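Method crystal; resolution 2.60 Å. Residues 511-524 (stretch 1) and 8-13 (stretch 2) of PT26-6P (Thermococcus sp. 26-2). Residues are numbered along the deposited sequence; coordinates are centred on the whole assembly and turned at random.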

# COMPACT_ATOMS: atom_id res chain seq x y z
N GLU A 511 16.52 10.83 3.83
CA GLU A 511 15.39 11.52 4.44
C GLU A 511 15.48 11.57 5.97
O GLU A 511 15.16 12.60 6.60
CB GLU A 511 14.08 10.86 4.04
CG GLU A 511 12.92 11.16 4.98
CD GLU A 511 12.48 12.62 4.92
OE1 GLU A 511 12.67 13.25 3.84
OE2 GLU A 511 11.96 13.13 5.94
N LYS A 512 15.89 10.46 6.56
CA LYS A 512 16.12 10.42 8.01
C LYS A 512 17.19 11.42 8.38
O LYS A 512 17.08 12.11 9.39
CB LYS A 512 16.57 9.03 8.47
CG LYS A 512 15.52 7.96 8.30
CD LYS A 512 14.18 8.44 8.85
CE LYS A 512 14.07 8.19 10.34
NZ LYS A 512 12.76 8.70 10.87
N ALA A 513 18.23 11.49 7.56
CA ALA A 513 19.30 12.48 7.75
C ALA A 513 18.69 13.86 7.87
O ALA A 513 18.86 14.54 8.89
CB ALA A 513 20.29 12.43 6.59
N LYS A 514 17.97 14.28 6.84
CA LYS A 514 17.39 15.62 6.85
C LYS A 514 16.61 15.85 8.14
O LYS A 514 16.58 16.96 8.68
CB LYS A 514 16.50 15.81 5.63
CG LYS A 514 15.92 17.20 5.51
CD LYS A 514 17.03 18.25 5.26
CE LYS A 514 16.60 19.66 5.75
NZ LYS A 514 15.25 20.10 5.22
N GLU A 515 15.96 14.80 8.63
CA GLU A 515 15.08 14.95 9.80
C GLU A 515 15.87 15.21 11.07
O GLU A 515 15.61 16.18 11.77
CB GLU A 515 14.22 13.71 9.97
CG GLU A 515 13.08 13.61 8.97
CD GLU A 515 12.33 12.29 9.09
OE1 GLU A 515 12.56 11.57 10.10
OE2 GLU A 515 11.54 11.96 8.17
N TYR A 516 16.84 14.34 11.36
CA TYR A 516 17.68 14.49 12.53
C TYR A 516 18.53 15.76 12.48
O TYR A 516 18.80 16.40 13.49
CB TYR A 516 18.56 13.25 12.69
CG TYR A 516 17.81 12.05 13.23
CD1 TYR A 516 18.16 11.46 14.44
CD2 TYR A 516 16.73 11.53 12.52
CE1 TYR A 516 17.45 10.36 14.93
CE2 TYR A 516 16.02 10.45 13.00
CZ TYR A 516 16.38 9.87 14.20
OH TYR A 516 15.66 8.80 14.66
N SER A 517 18.97 16.13 11.29
CA SER A 517 19.67 17.37 11.16
C SER A 517 18.77 18.53 11.59
O SER A 517 19.20 19.40 12.34
CB SER A 517 20.16 17.56 9.73
OG SER A 517 20.76 18.83 9.58
N ASN A 518 17.51 18.52 11.15
CA ASN A 518 16.61 19.58 11.56
C ASN A 518 16.30 19.55 13.05
O ASN A 518 16.10 20.59 13.67
CB ASN A 518 15.32 19.58 10.73
CG ASN A 518 15.57 19.86 9.26
OD1 ASN A 518 14.71 19.61 8.42
ND2 ASN A 518 16.75 20.36 8.94
N LEU A 519 16.24 18.36 13.62
CA LEU A 519 16.01 18.27 15.05
C LEU A 519 17.19 18.92 15.76
O LEU A 519 17.01 19.71 16.72
CB LEU A 519 15.84 16.82 15.49
CG LEU A 519 15.57 16.60 16.98
CD1 LEU A 519 14.47 17.51 17.46
CD2 LEU A 519 15.20 15.18 17.25
N ALA A 520 18.40 18.61 15.28
CA ALA A 520 19.60 19.22 15.84
C ALA A 520 19.49 20.74 15.90
O ALA A 520 19.74 21.36 16.94
CB ALA A 520 20.84 18.82 15.06
N LYS A 521 19.10 21.35 14.78
CA LYS A 521 19.08 22.80 14.69
C LYS A 521 18.07 23.44 15.63
O LYS A 521 18.14 24.63 15.90
CB LYS A 521 18.78 23.24 13.26
CG LYS A 521 19.72 22.68 12.24
CD LYS A 521 19.37 23.22 10.87
CE LYS A 521 20.24 22.60 9.80
NZ LYS A 521 21.68 22.97 9.98
N GLU A 522 17.12 22.66 16.13
CA GLU A 522 16.17 23.24 17.06
C GLU A 522 16.84 23.59 18.37
O GLU A 522 16.35 24.41 19.13
CB GLU A 522 15.00 22.31 17.30
CG GLU A 522 14.02 22.29 16.17
CD GLU A 522 13.05 21.16 16.32
OE1 GLU A 522 13.04 20.54 17.41
OE2 GLU A 522 12.30 20.87 15.37
N TYR A 523 17.99 22.97 18.62
CA TYR A 523 18.73 23.19 19.84
C TYR A 523 19.82 24.26 19.72
O TYR A 523 20.30 24.77 20.73
CB TYR A 523 19.31 21.86 20.31
CG TYR A 523 18.21 20.93 20.68
CD1 TYR A 523 17.61 21.00 21.93
CD2 TYR A 523 17.72 20.01 19.76
CE1 TYR A 523 16.59 20.17 22.28
CE2 TYR A 523 16.69 19.17 20.11
CZ TYR A 523 16.14 19.26 21.36
OH TYR A 523 15.11 18.44 21.70
N GLU A 524 20.21 24.61 18.50
CA GLU A 524 21.23 25.62 18.29
C GLU A 524 20.64 27.02 18.26
O GLU A 524 19.54 27.21 17.76
CB GLU A 524 21.97 25.34 17.01
CG GLU A 524 22.63 24.00 17.01
CD GLU A 524 23.01 23.55 15.62
OE1 GLU A 524 22.57 24.22 14.65
OE2 GLU A 524 23.72 22.53 15.49
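Stretch 2, residues 8-13: DDIDDV

An irregular segment can dock along a helix by meeting one row of side chains, and residues 8-13 of PT26-6P, some 500 positions from their partners in sequence, illustrate the principle. The segment has no regular helix or strand and runs opposite to the helix: its early residues meet the later part of stretch 1, its later ones the earlier turns. The partners Lys512, Tyr516, Leu519 and Tyr523 recur at intervals of three or four, the spacing expected of one helical face.

Asp8 lies out of reach of the helix. Asp9 points toward the helix, and its OD1 accepts a short but weak hydrogen bond from Tyr523 OH at 2.6 Å, while its backbone O lies 3.9 Å from Leu519 CD2. Ile10, with its CA 7.9 Å from the CA of Leu519, is extended (phi/psi -74/123) and supplies the apolar centre: its CD1 lies 3.6 Å from Tyr516 CE1, and its CG1 4.2 Å from Leu519 CD2. Beyond it the backbone turns to helical angles, and Asp11 stays exposed. Asp12 points toward the helix, where its OD1 receives Tyr516 OH at 3.1 Å and forms a salt bridge with Lys512 NZ at 2.8 Å. The same NZ also bridges Glu515 OE1 at 3.0 Å, linking two carboxylates. Val13 makes no contact with the helix.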

# COMPACT_ATOMS: atom_id res chain seq x y z
N ASP A 8 14.73 11.00 24.06
CA ASP A 8 13.28 11.02 24.16
C ASP A 8 12.67 12.16 23.35
O ASP A 8 11.45 12.31 23.30
CB ASP A 8 12.85 11.15 25.62
CG ASP A 8 13.08 9.87 26.40
OD1 ASP A 8 12.62 8.81 25.92
OD2 ASP A 8 13.71 9.92 27.50
N ASP A 9 13.50 12.97 22.72
CA ASP A 9 12.97 14.05 21.89
C ASP A 9 12.82 13.60 20.44
O ASP A 9 12.25 14.31 19.62
CB ASP A 9 13.82 15.32 21.99
CG ASP A 9 15.29 15.09 21.62
OD1 ASP A 9 15.88 16.01 21.02
OD2 ASP A 9 15.87 14.03 21.93
N ILE A 10 13.34 12.42 20.13
CA ILE A 10 13.22 11.89 18.78
C ILE A 10 11.79 11.41 18.55
O ILE A 10 11.26 10.57 19.28
CB ILE A 10 14.21 10.74 18.51
CG1 ILE A 10 15.64 11.25 18.68
CG2 ILE A 10 13.97 10.15 17.13
CD1 ILE A 10 16.71 10.21 18.46
N ASP A 11 11.16 11.96 17.52
CA ASP A 11 9.76 11.66 17.27
C ASP A 11 9.50 10.18 17.07
O ASP A 11 8.46 9.67 17.45
CB ASP A 11 9.27 12.47 16.09
CG ASP A 11 7.98 13.15 16.41
OD1 ASP A 11 6.94 12.48 16.27
OD2 ASP A 11 8.02 14.32 16.86
N ASP A 12 10.46 9.50 16.47
CA ASP A 12 10.34 8.07 16.27
C ASP A 12 10.28 7.37 17.61
O ASP A 12 9.54 6.41 17.78
CB ASP A 12 11.51 7.55 15.46
CG ASP A 12 11.60 8.19 14.09
OD1 ASP A 12 12.73 8.57 13.68
OD2 ASP A 12 10.55 8.31 13.42
N VAL A 13 11.04 7.86 18.58
CA VAL A 13 11.09 7.23 19.89
C VAL A 13 9.75 7.40 20.60
O VAL A 13 9.31 6.51 21.32
CB VAL A 13 12.25 7.80 20.77
CG1 VAL A 13 12.19 7.24 22.18
CG2 VAL A 13 13.60 7.49 20.13